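Local coordinates for protein prolyl-tRNA synthetase (Naegleria fowleri, PDB 6UYH) that probably attaches proline to its cognate tRNA at the expense of ATP, as a class II aminoacyl-tRNA synthetase, and here binds halofuginone and an ATP analogue, at residues K60-E65 and E189-V194; P158-R163 and L276-M281; A329-K334 and S393-L398; C436-H441 and A507-S512. All coordinates share one frame; numbering follows the deposited sequence. Where two conformers were deposited one is given.

Contact 1: residues K60-E65 and E189-V194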
loop_
_atom_site.group_PDB
_atom_site.type_symbol
_atom_site.label_atom_id
_atom_site.label_comp_id
_atom_site.label_asym_id
_atom_site.label_seq_id
_atom_site.Cartn_x
_atom_site.Cartn_y
_atom_site.Cartn_z
ATOM N N LYS A 60 -0.161 -2.033 9.735
ATOM C CA LYS A 60 -0.674 -3.294 10.252
ATOM C C LYS A 60 -1.463 -3.076 11.535
ATOM O O LYS A 60 -2.563 -3.620 11.706
ATOM C CB LYS A 60 0.486 -4.262 10.488
ATOM C CG LYS A 60 0.082 -5.565 11.155
ATOM C CD LYS A 60 1.298 -6.427 11.461
ATOM C CE LYS A 60 0.888 -7.748 12.072
ATOM N NZ LYS A 60 1.897 -8.793 11.765
ATOM N N PHE A 61 -0.903 -2.282 12.451
ATOM C CA PHE A 61 -1.577 -1.978 13.707
ATOM C C PHE A 61 -2.872 -1.209 13.468
ATOM O O PHE A 61 -3.927 -1.570 14.003
ATOM C CB PHE A 61 -0.644 -1.171 14.604
ATOM C CG PHE A 61 -1.300 -0.647 15.854
ATOM C CD1 PHE A 61 -1.534 -1.481 16.934
ATOM C CD2 PHE A 61 -1.668 0.684 15.948
ATOM C CE1 PHE A 61 -2.121 -0.988 18.104
ATOM C CE2 PHE A 61 -2.255 1.192 17.108
ATOM C CZ PHE A 61 -2.486 0.349 18.187
ATOM N N PHE A 62 -2.805 -0.133 12.680
ATOM C CA PHE A 62 -3.977 0.721 12.506
ATOM C C PHE A 62 -5.092 -0.022 11.779
ATOM O O PHE A 62 -6.257 0.065 12.178
ATOM C CB PHE A 62 -3.587 2.000 11.756
ATOM C CG PHE A 62 -4.654 3.071 11.767
ATOM C CD1 PHE A 62 -4.850 3.858 12.893
ATOM C CD2 PHE A 62 -5.432 3.308 10.642
ATOM C CE1 PHE A 62 -5.824 4.852 12.912
ATOM C CE2 PHE A 62 -6.409 4.312 10.647
ATOM C CZ PHE A 62 -6.596 5.077 11.778
ATOM N N ASP A 63 -4.748 -0.770 10.722
ATOM C CA ASP A 63 -5.727 -1.579 10.003
ATOM C C ASP A 63 -6.460 -2.520 10.942
ATOM O O ASP A 63 -7.682 -2.683 10.848
ATOM C CB ASP A 63 -5.044 -2.403 8.902
ATOM C CG ASP A 63 -5.081 -1.730 7.532
ATOM O OD1 ASP A 63 -5.667 -0.645 7.405
ATOM O OD2 ASP A 63 -4.500 -2.304 6.587
ATOM N N ALA A 64 -5.722 -3.209 11.818
ATOM C CA ALA A 64 -6.393 -4.150 12.705
ATOM C C ALA A 64 -7.322 -3.431 13.674
ATOM O O ALA A 64 -8.387 -3.958 14.006
ATOM C CB ALA A 64 -5.371 -5.000 13.465
ATOM N N GLU A 65 -6.954 -2.224 14.121
ATOM C CA GLU A 65 -7.810 -1.495 15.055
ATOM C C GLU A 65 -9.050 -0.926 14.366
ATOM O O GLU A 65 -10.144 -0.943 14.945
ATOM C CB GLU A 65 -7.014 -0.377 15.734
ATOM C CG GLU A 65 -5.928 -0.900 16.680
ATOM C CD GLU A 65 -6.477 -1.809 17.774
ATOM O OE1 GLU A 65 -7.542 -1.497 18.358
ATOM O OE2 GLU A 65 -5.839 -2.846 18.051
ATOM N N GLU A 189 -8.011 8.705 19.729
ATOM C CA GLU A 189 -7.350 7.800 20.664
ATOM C C GLU A 189 -6.472 6.786 19.930
ATOM O O GLU A 189 -5.390 6.438 20.411
ATOM C CB GLU A 189 -8.392 7.100 21.532
ATOM C CG GLU A 189 -7.876 5.924 22.354
ATOM C CD GLU A 189 -6.893 6.317 23.454
ATOM O OE1 GLU A 189 -6.704 7.525 23.722
ATOM O OE2 GLU A 189 -6.315 5.404 24.076
ATOM N N LEU A 190 -6.902 6.309 18.756
ATOM C CA LEU A 190 -6.049 5.398 17.997
ATOM C C LEU A 190 -4.772 6.088 17.542
ATOM O O LEU A 190 -3.706 5.468 17.519
ATOM C CB LEU A 190 -6.790 4.823 16.789
ATOM C CG LEU A 190 -7.878 3.787 17.062
ATOM C CD1 LEU A 190 -8.393 3.234 15.733
ATOM C CD2 LEU A 190 -7.348 2.650 17.943
ATOM N N TYR A 191 -4.857 7.369 17.168
ATOM C CA TYR A 191 -3.644 8.101 16.826
ATOM C C TYR A 191 -2.737 8.249 18.044
ATOM O O TYR A 191 -1.510 8.126 17.930
ATOM C CB TYR A 191 -3.992 9.477 16.253
ATOM C CG TYR A 191 -4.641 9.445 14.895
ATOM C CD1 TYR A 191 -4.551 8.319 14.073
ATOM C CD2 TYR A 191 -5.336 10.557 14.421
ATOM C CE1 TYR A 191 -5.145 8.303 12.829
ATOM C CE2 TYR A 191 -5.923 10.553 13.184
ATOM C CZ TYR A 191 -5.830 9.432 12.386
ATOM O OH TYR A 191 -6.426 9.453 11.142
ATOM N N LYS A 192 -3.316 8.521 19.215
ATOM C CA LYS A 192 -2.508 8.531 20.432
ATOM C C LYS A 192 -1.824 7.180 20.640
ATOM O O LYS A 192 -0.645 7.120 21.000
ATOM C CB LYS A 192 -3.383 8.898 21.635
ATOM C CG LYS A 192 -2.718 8.761 23.009
ATOM C CD LYS A 192 -3.029 7.406 23.617
ATOM C CE LYS A 192 -2.925 7.408 25.130
ATOM N NZ LYS A 192 -3.441 6.104 25.633
ATOM N N ARG A 193 -2.545 6.079 20.398
ATOM C CA ARG A 193 -1.942 4.760 20.592
ATOM C C ARG A 193 -0.833 4.484 19.580
ATOM O O ARG A 193 0.166 3.840 19.920
ATOM C CB ARG A 193 -3.014 3.676 20.526
ATOM C CG ARG A 193 -4.038 3.799 21.651
ATOM C CD ARG A 193 -5.035 2.654 21.595
ATOM N NE ARG A 193 -4.358 1.374 21.752
ATOM C CZ ARG A 193 -4.842 0.214 21.324
ATOM N NH1 ARG A 193 -6.022 0.165 20.715
ATOM N NH2 ARG A 193 -4.144 -0.896 21.503
ATOM N N VAL A 194 -0.987 4.931 18.329
ATOM C CA VAL A 194 0.105 4.773 17.366
ATOM C C VAL A 194 1.363 5.453 17.890
ATOM O O VAL A 194 2.436 4.848 17.961
ATOM C CB VAL A 194 -0.279 5.332 15.983
ATOM C CG1 VAL A 194 0.978 5.388 15.066
ATOM C CG2 VAL A 194 -1.380 4.481 15.325
HETATM O O HOH W 1 -5.569 -3.627 21.086
#
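F61 meets R193 with its ring standing nearly upright on the guanidinium, the two planes 83° apart: F61 CZ sits 3.8 Å above the guanidinium plane, over its centre. Seen from the ring, R193 NH2 lies at the edge and in plane, and V194 CG2 touches the same rim at F61 CE2, 3.8 Å away. One face of the F61 ring is taken by CG of E65, a turn further along its own helix. The water at the guanidinium's in-plane edge accepts from R193 NH2 and donates to E65 OE2. Beside this bridge, R193 NH1 makes a weak, bent salt-bridge bond to E65 OE1, 3.3 Å long at 135°. The charges have further partners, E197 for R193 and K68 for E65. Deeper in, the F62 and Y191 rings are near parallel but slid apart, with CE1 of F62 3.5 Å from CE1 of Y191. L190 touches both residues of the facing helix: its CB lies near F62 CE1, and its CD2 is 3.8 Å from E65 CB. Q168 takes the Y191 hydroxyl, and W269 of strand 261-272 touches both rings. This is antiparallel helix packing: the axes of 60-65 and 189-194 approach to 10.8 Å, 152° between their directions, and helices 49-67 and 177-198 lie against a strand of the class II synthetase catalytic core.

Contact 2: residues P158-R163 and L276-M281. With ANP (phosphoaminophosphonic acid-adenylate ester), chain C.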
loop_
_atom_site.group_PDB
_atom_site.type_symbol
_atom_site.label_atom_id
_atom_site.label_comp_id
_atom_site.label_asym_id
_atom_site.label_seq_id
_atom_site.Cartn_x
_atom_site.Cartn_y
_atom_site.Cartn_z
ATOM N N PRO A 158 12.472 16.306 5.439
ATOM C CA PRO A 158 12.286 14.856 5.320
ATOM C C PRO A 158 11.294 14.353 6.359
ATOM O O PRO A 158 11.355 14.732 7.530
ATOM C CB PRO A 158 13.697 14.301 5.553
ATOM C CG PRO A 158 14.597 15.400 5.022
ATOM C CD PRO A 158 13.898 16.695 5.434
ATOM N N PHE A 159 10.334 13.548 5.892
ATOM C CA PHE A 159 9.220 12.979 6.646
ATOM C C PHE A 159 8.210 14.023 7.117
ATOM O O PHE A 159 7.015 13.846 6.885
ATOM C CB PHE A 159 9.700 12.164 7.856
ATOM C CG PHE A 159 10.623 11.034 7.500
ATOM C CD1 PHE A 159 10.195 9.992 6.680
ATOM C CD2 PHE A 159 11.911 11.002 7.993
ATOM C CE1 PHE A 159 11.052 8.945 6.345
ATOM C CE2 PHE A 159 12.772 9.954 7.676
ATOM C CZ PHE A 159 12.337 8.920 6.852
ATOM N N ILE A 160 8.665 15.112 7.758
ATOM C CA ILE A 160 7.729 16.046 8.391
ATOM C C ILE A 160 6.895 16.782 7.354
ATOM O O ILE A 160 5.698 17.034 7.566
ATOM C CB ILE A 160 8.483 17.055 9.275
ATOM C CG1 ILE A 160 9.289 16.336 10.358
ATOM C CG2 ILE A 160 7.491 18.064 9.877
ATOM C CD1 ILE A 160 8.438 15.614 11.390
ATOM N N ARG A 161 7.524 17.208 6.253
ATOM C CA ARG A 161 6.849 18.047 5.258
ATOM C C ARG A 161 7.466 17.737 3.894
ATOM O O ARG A 161 8.466 18.341 3.505
ATOM C CB ARG A 161 6.968 19.529 5.591
ATOM C CG ARG A 161 6.114 20.402 4.654
ATOM C CD ARG A 161 6.186 21.884 4.992
ATOM N NE ARG A 161 5.716 22.130 6.353
ATOM C CZ ARG A 161 4.445 22.037 6.733
ATOM N NH1 ARG A 161 3.504 21.716 5.853
ATOM N NH2 ARG A 161 4.113 22.266 8.000
ATOM N N SER A 162 6.860 16.793 3.179
ATOM C CA SER A 162 7.352 16.417 1.861
ATOM C C SER A 162 6.279 16.715 0.820
ATOM O O SER A 162 5.092 16.814 1.140
ATOM C CB SER A 162 7.793 14.941 1.827
ATOM O OG SER A 162 6.766 14.036 2.216
ATOM N N ARG A 163 6.707 16.913 -0.432
ATOM C CA ARG A 163 5.748 17.270 -1.482
ATOM C C ARG A 163 4.944 16.072 -1.958
ATOM O O ARG A 163 3.784 16.228 -2.369
ATOM C CB ARG A 163 6.463 17.948 -2.651
ATOM C CG ARG A 163 6.855 19.386 -2.304
ATOM C CD ARG A 163 7.463 20.097 -3.489
ATOM N NE ARG A 163 7.358 21.544 -3.354
ATOM C CZ ARG A 163 7.886 22.404 -4.216
ATOM N NH1 ARG A 163 8.564 21.952 -5.262
ATOM N NH2 ARG A 163 7.742 23.711 -4.030
ATOM N N LEU A 276 7.124 9.172 11.145
ATOM C CA LEU A 276 8.506 8.696 11.158
ATOM C C LEU A 276 9.467 9.820 11.531
ATOM O O LEU A 276 10.448 9.597 12.250
ATOM C CB LEU A 276 8.886 8.114 9.795
ATOM C CG LEU A 276 8.572 6.630 9.554
ATOM C CD1 LEU A 276 7.088 6.374 9.639
ATOM C CD2 LEU A 276 9.097 6.202 8.204
ATOM N N GLY A 277 9.217 11.028 11.021
ATOM C CA GLY A 277 10.073 12.157 11.358
ATOM C C GLY A 277 10.013 12.503 12.832
ATOM O O GLY A 277 11.041 12.766 13.464
ATOM N N VAL A 278 8.807 12.508 13.400
ATOM C CA VAL A 278 8.659 12.774 14.827
ATOM C C VAL A 278 9.431 11.741 15.632
ATOM O O VAL A 278 10.196 12.079 16.544
ATOM C CB VAL A 278 7.170 12.789 15.217
ATOM C CG1 VAL A 278 7.032 12.966 16.733
ATOM C CG2 VAL A 278 6.456 13.931 14.501
ATOM N N MET A 279 9.254 10.466 15.283
ATOM C CA MET A 279 9.941 9.375 15.965
ATOM C C MET A 279 11.446 9.608 15.998
ATOM O O MET A 279 12.091 9.479 17.048
ATOM C CB MET A 279 9.618 8.051 15.254
ATOM C CG MET A 279 10.241 6.816 15.914
ATOM S SD MET A 279 10.113 5.380 14.806
ATOM C CE MET A 279 11.320 5.774 13.536
ATOM N N ILE A 280 12.018 9.979 14.852
ATOM C CA ILE A 280 13.460 10.165 14.754
ATOM C C ILE A 280 13.908 11.412 15.517
ATOM O O ILE A 280 14.896 11.381 16.258
ATOM C CB ILE A 280 13.878 10.226 13.277
ATOM C CG1 ILE A 280 13.556 8.888 12.596
ATOM C CG2 ILE A 280 15.352 10.613 13.161
ATOM C CD1 ILE A 280 13.751 8.918 11.085
ATOM N N MET A 281 13.201 12.537 15.338
ATOM C CA MET A 281 13.599 13.757 16.031
ATOM C C MET A 281 13.490 13.615 17.542
ATOM O O MET A 281 14.282 14.224 18.277
ATOM C CB MET A 281 12.757 14.952 15.566
ATOM C CG MET A 281 13.090 15.411 14.153
ATOM S SD MET A 281 12.023 16.800 13.663
ATOM C CE MET A 281 12.698 17.139 12.035
HETATM P PG ANP C . 0.211 21.319 8.127
HETATM O O1G ANP C . 0.180 22.588 8.841
HETATM O O2G ANP C . 0.466 21.622 6.590
HETATM O O3G ANP C . 1.377 20.473 8.769
HETATM P PB ANP C . -2.432 20.211 7.248
HETATM O O1B ANP C . -3.654 20.892 7.649
HETATM O O2B ANP C . -2.027 20.673 5.815
HETATM N N3B ANP C . -1.186 20.470 8.291
HETATM P PA ANP C . -3.852 17.718 6.882
HETATM O O1A ANP C . -4.965 17.856 7.844
HETATM O O2A ANP C . -4.306 18.042 5.497
HETATM O O3A ANP C . -2.631 18.673 7.228
HETATM O "O5'" ANP C . -3.141 16.274 6.839
HETATM C "C5'" ANP C . -3.312 15.176 7.764
HETATM C "C4'" ANP C . -1.986 14.953 8.443
HETATM O "O4'" ANP C . -0.965 14.701 7.451
HETATM C "C3'" ANP C . -1.491 16.173 9.203
HETATM O "O3'" ANP C . -2.045 16.206 10.513
HETATM C "C2'" ANP C . 0.024 15.965 9.223
HETATM O "O2'" ANP C . 0.407 15.213 10.367
HETATM C "C1'" ANP C . 0.280 15.207 7.905
HETATM N N9 ANP C . 0.849 16.036 6.850
HETATM C C8 ANP C . 0.326 17.193 6.331
HETATM N N7 ANP C . 1.050 17.731 5.381
HETATM C C5 ANP C . 2.130 16.865 5.263
HETATM C C6 ANP C . 3.262 16.873 4.429
HETATM N N6 ANP C . 3.484 17.782 3.477
HETATM N N1 ANP C . 4.165 15.879 4.592
HETATM C C2 ANP C . 3.925 14.935 5.507
HETATM N N3 ANP C . 2.885 14.815 6.335
HETATM C C4 ANP C . 2.020 15.820 6.165
#
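F159 and I160 belong to the loop between antiparallel strands 140-149 and 164-174, consistent with the motif 2 loop of class II synthetases; they seat it at G277 on helix 274-283, which follows strand 261-272 and brings R274 to the nucleotide, as in motif 3. With no side chain at G277, F159 CB comes within 3.4 Å of G277 N and I160 CD1 within 3.8 Å of G277 C. The F159 ring takes CB of L276 over one face, a CH-pi contact at 4.1 Å from the centroid, while its CE2 reaches I280 CD1 at 3.7 Å. I160 is bent at chi2 (-66°), which places CD1 by V278 N, and its CG1 touches M281 CE. Just beyond, S162 N donates to N1 of the ANP adenine at 3.2 Å, and S162 O accepts from N6: one residue's backbone reads the adenine edge. R161 NH1 makes a nearly straight bond (174°) to the gamma-phosphate oxygen O2G, 3.1 Å away; its NH2 bond to O3G is weak. E152 and the terminal carboxylate of Y513 also pair with R161. F159 meets F47 edge-to-face and touches Y26 of helix 22-32, L276 packs on helix 49-67, and P158 lies against strand 36-38.

Contact 3: residues A329-K334 and S393-L398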
loop_
_atom_site.group_PDB
_atom_site.type_symbol
_atom_site.label_atom_id
_atom_site.label_comp_id
_atom_site.label_asym_id
_atom_site.label_seq_id
_atom_site.Cartn_x
_atom_site.Cartn_y
_atom_site.Cartn_z
ATOM N N ALA A 329 10.202 -17.393 18.862
ATOM C CA ALA A 329 9.302 -16.576 19.664
ATOM C C ALA A 329 8.773 -15.368 18.912
ATOM O O ALA A 329 8.020 -14.582 19.492
ATOM C CB ALA A 329 10.006 -16.113 20.943
ATOM N N GLY A 330 9.134 -15.201 17.646
ATOM C CA GLY A 330 8.621 -14.108 16.855
ATOM C C GLY A 330 9.375 -12.811 17.004
ATOM O O GLY A 330 8.881 -11.773 16.555
ATOM N N ILE A 331 10.545 -12.836 17.624
ATOM C CA ILE A 331 11.382 -11.649 17.744
ATOM C C ILE A 331 12.180 -11.489 16.455
ATOM O O ILE A 331 12.725 -12.465 15.923
ATOM C CB ILE A 331 12.303 -11.772 18.971
ATOM C CG1 ILE A 331 11.462 -11.881 20.251
ATOM C CG2 ILE A 331 13.303 -10.618 19.035
ATOM C CD1 ILE A 331 12.244 -12.305 21.489
ATOM N N ARG A 332 12.236 -10.262 15.934
ATOM C CA ARG A 332 13.011 -9.991 14.725
ATOM C C ARG A 332 14.480 -9.921 15.122
ATOM O O ARG A 332 14.940 -8.934 15.696
ATOM C CB ARG A 332 12.521 -8.716 14.054
ATOM C CG ARG A 332 11.085 -8.844 13.567
ATOM C CD ARG A 332 10.572 -7.583 12.861
ATOM N NE ARG A 332 10.534 -6.399 13.722
ATOM C CZ ARG A 332 9.580 -6.139 14.615
ATOM N NH1 ARG A 332 8.577 -6.990 14.789
ATOM N NH2 ARG A 332 9.628 -5.024 15.340
ATOM N N VAL A 333 15.221 -10.984 14.830
ATOM C CA VAL A 333 16.562 -11.173 15.367
ATOM C C VAL A 333 17.526 -11.354 14.207
ATOM O O VAL A 333 17.172 -11.945 13.180
ATOM C CB VAL A 333 16.621 -12.374 16.342
ATOM C CG1 VAL A 333 16.113 -13.650 15.672
ATOM C CG2 VAL A 333 18.030 -12.585 16.883
ATOM N N LYS A 334 18.734 -10.823 14.363
ATOM C CA LYS A 334 19.813 -11.032 13.413
ATOM C C LYS A 334 21.021 -11.619 14.126
ATOM O O LYS A 334 21.261 -11.344 15.304
ATOM C CB LYS A 334 20.201 -9.729 12.713
ATOM C CG LYS A 334 19.193 -9.299 11.667
ATOM C CD LYS A 334 19.729 -8.195 10.775
ATOM C CE LYS A 334 18.747 -7.886 9.657
ATOM N NZ LYS A 334 18.341 -9.123 8.929
ATOM N N SER A 393 11.506 -13.428 28.405
ATOM C CA SER A 393 12.353 -12.500 29.148
ATOM C C SER A 393 12.967 -11.448 28.229
ATOM O O SER A 393 13.156 -10.297 28.646
ATOM C CB SER A 393 13.440 -13.260 29.921
ATOM O OG SER A 393 14.402 -13.833 29.053
ATOM N N ILE A 394 13.255 -11.807 26.975
ATOM C CA ILE A 394 13.776 -10.823 26.031
ATOM C C ILE A 394 12.681 -9.849 25.612
ATOM O O ILE A 394 12.919 -8.640 25.501
ATOM C CB ILE A 394 14.419 -11.525 24.821
ATOM C CG1 ILE A 394 15.665 -12.307 25.261
ATOM C CG2 ILE A 394 14.757 -10.520 23.737
ATOM C CD1 ILE A 394 16.695 -11.463 25.998
ATOM N N LYS A 395 11.465 -10.350 25.373
ATOM C CA LYS A 395 10.345 -9.446 25.110
ATOM C C LYS A 395 10.135 -8.479 26.272
ATOM O O LYS A 395 9.821 -7.297 26.065
ATOM C CB LYS A 395 9.069 -10.244 24.848
ATOM C CG LYS A 395 9.057 -10.968 23.515
ATOM C CD LYS A 395 7.858 -11.895 23.381
ATOM C CE LYS A 395 7.911 -12.661 22.068
ATOM N NZ LYS A 395 6.811 -13.657 21.940
ATOM N N ALA A 396 10.293 -8.970 27.502
ATOM C CA ALA A 396 10.165 -8.107 28.670
ATOM C C ALA A 396 11.234 -7.020 28.668
ATOM O O ALA A 396 10.977 -5.886 29.089
ATOM C CB ALA A 396 10.246 -8.951 29.949
ATOM N N VAL A 397 12.444 -7.357 28.212
ATOM C CA VAL A 397 13.492 -6.351 28.066
ATOM C C VAL A 397 13.097 -5.321 27.016
ATOM O O VAL A 397 13.299 -4.115 27.198
ATOM C CB VAL A 397 14.830 -7.030 27.720
ATOM C CG1 VAL A 397 15.876 -5.996 27.367
ATOM C CG2 VAL A 397 15.296 -7.900 28.886
ATOM N N LEU A 398 12.509 -5.777 25.911
ATOM C CA LEU A 398 12.108 -4.858 24.853
ATOM C C LEU A 398 10.973 -3.951 25.295
ATOM O O LEU A 398 10.932 -2.780 24.906
ATOM C CB LEU A 398 11.711 -5.651 23.607
ATOM C CG LEU A 398 12.846 -6.418 22.927
ATOM C CD1 LEU A 398 12.298 -7.305 21.825
ATOM C CD2 LEU A 398 13.882 -5.457 22.364
#
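The backbones come nearest at I331 and K395, CA to CA 7.8 Å, with I331 just past the Schellman turn in which G330, at positive phi (85°), ends helix 313-328 ahead of strand 333-335. The A329 carbonyl at that helix end receives K395 NZ: the bond is 2.9 Å long and comes in the carbonyl plane, at a C=O...N angle of 149°. Beyond CG, K395 has chi2 to chi4 all near 180°, an extended chain that carries NZ from helix 391-415 to the turn. On the way its CG passes 4.0 Å from I331 CD1, and its CE lies near I331 CG1. A lysine ammonium at the C-terminal end of a helix would be expected to interact favourably with the helix dipole. In the anticodon-binding domain, a mixed sheet flanked by helices, this joins the turn between helix 313-328 and edge strand 333-335 to helix 391-415. I331 supplies the apolar part: CD1 meets I394 CG2 at 3.8 Å, the two side chains crossing at about a right angle, and CG2 makes a looser contact with L398 CD1 at 4.4 Å. I331 and I394 both also touch L326 of helix 313-328 and V300 of the neighbouring strand 300-304.

Contact 4: residues C436-H441 and A507-S512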
loop_
_atom_site.group_PDB
_atom_site.type_symbol
_atom_site.label_atom_id
_atom_site.label_comp_id
_atom_site.label_asym_id
_atom_site.label_seq_id
_atom_site.Cartn_x
_atom_site.Cartn_y
_atom_site.Cartn_z
ATOM N N CYS A 436 3.634 26.955 25.634
ATOM C CA CYS A 436 3.042 27.883 26.584
ATOM C C CYS A 436 1.540 27.657 26.675
ATOM O O CYS A 436 0.857 27.601 25.650
ATOM C CB CYS A 436 3.305 29.330 26.171
ATOM S SG CYS A 436 5.053 29.704 25.957
ATOM N N LEU A 437 1.034 27.570 27.903
ATOM C CA LEU A 437 -0.400 27.540 28.149
ATOM C C LEU A 437 -0.839 28.961 28.459
ATOM O O LEU A 437 -0.342 29.570 29.416
ATOM C CB LEU A 437 -0.753 26.606 29.306
ATOM C CG LEU A 437 -0.848 25.103 29.069
ATOM C CD1 LEU A 437 -0.876 24.389 30.421
ATOM C CD2 LEU A 437 -2.083 24.760 28.246
ATOM N N ILE A 438 -1.734 29.502 27.637
ATOM C CA ILE A 438 -2.132 30.898 27.807
ATOM C C ILE A 438 -3.633 30.985 28.064
ATOM O O ILE A 438 -4.401 30.133 27.590
ATOM C CB ILE A 438 -1.741 31.757 26.589
ATOM C CG1 ILE A 438 -2.523 31.344 25.337
ATOM C CG2 ILE A 438 -0.249 31.677 26.342
ATOM C CD1 ILE A 438 -2.485 32.392 24.232
ATOM N N PRO A 439 -4.092 31.989 28.809
ATOM C CA PRO A 439 -5.531 32.261 28.865
ATOM C C PRO A 439 -6.024 32.566 27.464
ATOM O O PRO A 439 -5.359 33.261 26.695
ATOM C CB PRO A 439 -5.643 33.489 29.782
ATOM C CG PRO A 439 -4.278 33.839 30.198
ATOM C CD PRO A 439 -3.283 33.054 29.425
ATOM N N TRP A 440 -7.189 32.027 27.121
ATOM C CA TRP A 440 -7.618 32.055 25.734
ATOM C C TRP A 440 -9.102 32.367 25.649
ATOM O O TRP A 440 -9.893 31.814 26.412
ATOM C CB TRP A 440 -7.315 30.706 25.071
ATOM C CG TRP A 440 -7.719 30.614 23.640
ATOM C CD1 TRP A 440 -8.624 29.750 23.103
ATOM C CD2 TRP A 440 -7.246 31.424 22.556
ATOM N NE1 TRP A 440 -8.740 29.966 21.750
ATOM C CE2 TRP A 440 -7.899 30.981 21.388
ATOM C CE3 TRP A 440 -6.325 32.467 22.457
ATOM C CZ2 TRP A 440 -7.670 31.558 20.135
ATOM C CZ3 TRP A 440 -6.103 33.045 21.210
ATOM C CH2 TRP A 440 -6.770 32.587 20.072
ATOM N N HIS A 441 -9.468 33.276 24.747
ATOM C CA HIS A 441 -10.838 33.385 24.261
ATOM C C HIS A 441 -10.768 33.299 22.748
ATOM O O HIS A 441 -10.054 34.083 22.116
ATOM C CB HIS A 441 -11.514 34.686 24.702
ATOM C CG HIS A 441 -12.974 34.730 24.381
ATOM N ND1 HIS A 441 -13.946 34.887 25.347
ATOM C CD2 HIS A 441 -13.632 34.616 23.200
ATOM C CE1 HIS A 441 -15.137 34.876 24.776
ATOM N NE2 HIS A 441 -14.975 34.708 23.474
ATOM N N ALA A 507 -5.247 27.687 26.171
ATOM C CA ALA A 507 -4.768 27.212 24.880
ATOM C C ALA A 507 -3.260 26.988 24.910
ATOM O O ALA A 507 -2.509 27.734 25.550
ATOM C CB ALA A 507 -5.123 28.201 23.760
ATOM N N LEU A 508 -2.820 25.961 24.182
ATOM C CA LEU A 508 -1.402 25.666 24.033
ATOM C C LEU A 508 -0.888 26.351 22.769
ATOM O O LEU A 508 -1.419 26.131 21.672
ATOM C CB LEU A 508 -1.187 24.152 23.975
ATOM C CG LEU A 508 0.233 23.626 24.181
ATOM C CD1 LEU A 508 0.693 23.845 25.606
ATOM C CD2 LEU A 508 0.307 22.128 23.779
ATOM N N PHE A 509 0.108 27.221 22.940
ATOM C CA PHE A 509 0.755 27.952 21.866
ATOM C C PHE A 509 2.239 27.622 21.874
ATOM O O PHE A 509 2.821 27.353 22.931
ATOM C CB PHE A 509 0.586 29.480 22.035
ATOM C CG PHE A 509 -0.681 30.026 21.440
ATOM C CD1 PHE A 509 -1.915 29.700 21.987
ATOM C CD2 PHE A 509 -0.635 30.870 20.336
ATOM C CE1 PHE A 509 -3.082 30.206 21.445
ATOM C CE2 PHE A 509 -1.811 31.379 19.781
ATOM C CZ PHE A 509 -3.033 31.046 20.340
ATOM N N GLY A 510 2.856 27.681 20.704
ATOM C CA GLY A 510 4.280 27.402 20.630
ATOM C C GLY A 510 4.796 27.566 19.218
ATOM O O GLY A 510 4.036 27.783 18.270
ATOM N N ARG A 511 6.121 27.493 19.098
ATOM C CA ARG A 511 6.733 27.346 17.787
ATOM C C ARG A 511 6.392 25.971 17.222
ATOM O O ARG A 511 6.084 25.034 17.958
ATOM C CB ARG A 511 8.248 27.530 17.874
ATOM C CG ARG A 511 8.647 28.897 18.434
ATOM C CD ARG A 511 9.577 28.752 19.634
ATOM N NE ARG A 511 10.790 28.005 19.308
ATOM C CZ ARG A 511 11.955 28.565 18.996
ATOM N NH1 ARG A 511 13.003 27.795 18.715
ATOM N NH2 ARG A 511 12.080 29.891 18.973
ATOM N N SER A 512 6.467 25.847 15.900
ATOM C CA SER A 512 5.963 24.656 15.232
ATOM C C SER A 512 6.782 24.390 13.973
ATOM O O SER A 512 7.509 25.257 13.487
ATOM C CB SER A 512 4.473 24.828 14.901
ATOM O OG SER A 512 3.950 23.756 14.134
#
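W440 CB is directed at the facing strand, 3.6 Å from A507 CB. W440 CG follows at 3.5 Å from A507 CB, anti to the backbone N (chi1 180°), and the A507 methyl sits over the face of the five-membered ring as a CH-pi partner. Further out CE3 comes near F509 CE1, and W440 CZ3 meets F509 CZ at 3.8 Å; the ring planes are oblique, 55° apart. F509 in turn carries I438 CD1 over one face, 3.9 Å from the centroid. L437 and L508 point to the other face of the sheet, CD2 to CD1. The two strands are antiparallel and pair C436 with F509 and I438 with A507 through four backbone hydrogen bonds. I450 of helix 444-457 adds to the apolar side formed by I438, W440 and F509. Every touching residue is buried: those four residues bond across the pair, L437 to V418 and T420, and L508 to L476, while the side chains meet by apolar and CH-pi contact.

Overall arrangement
Contacts 1 and 2 both belong to the catalytic core, and their segments alternate along the chain, 60-65, 158-163, 189-194, 276-281; their centres are about 19 Å apart. Helix 49-67 connects them physically, supplying one side of contact 1 and packing on L276 and F159 of contact 2. Contact 3, in the anticodon-binding domain, and contact 4, in the C-terminal domain, follow in series and lie on opposite sides of the chain's centre, about 42 Å between centres. Strand 505-512 of contact 4 also pairs with strand 232-243 of the core, and it runs to the C-terminal Y513, whose carboxylate reaches R161 in contact 2. The chain's last residue thus links the C-terminal domain to the ATP site.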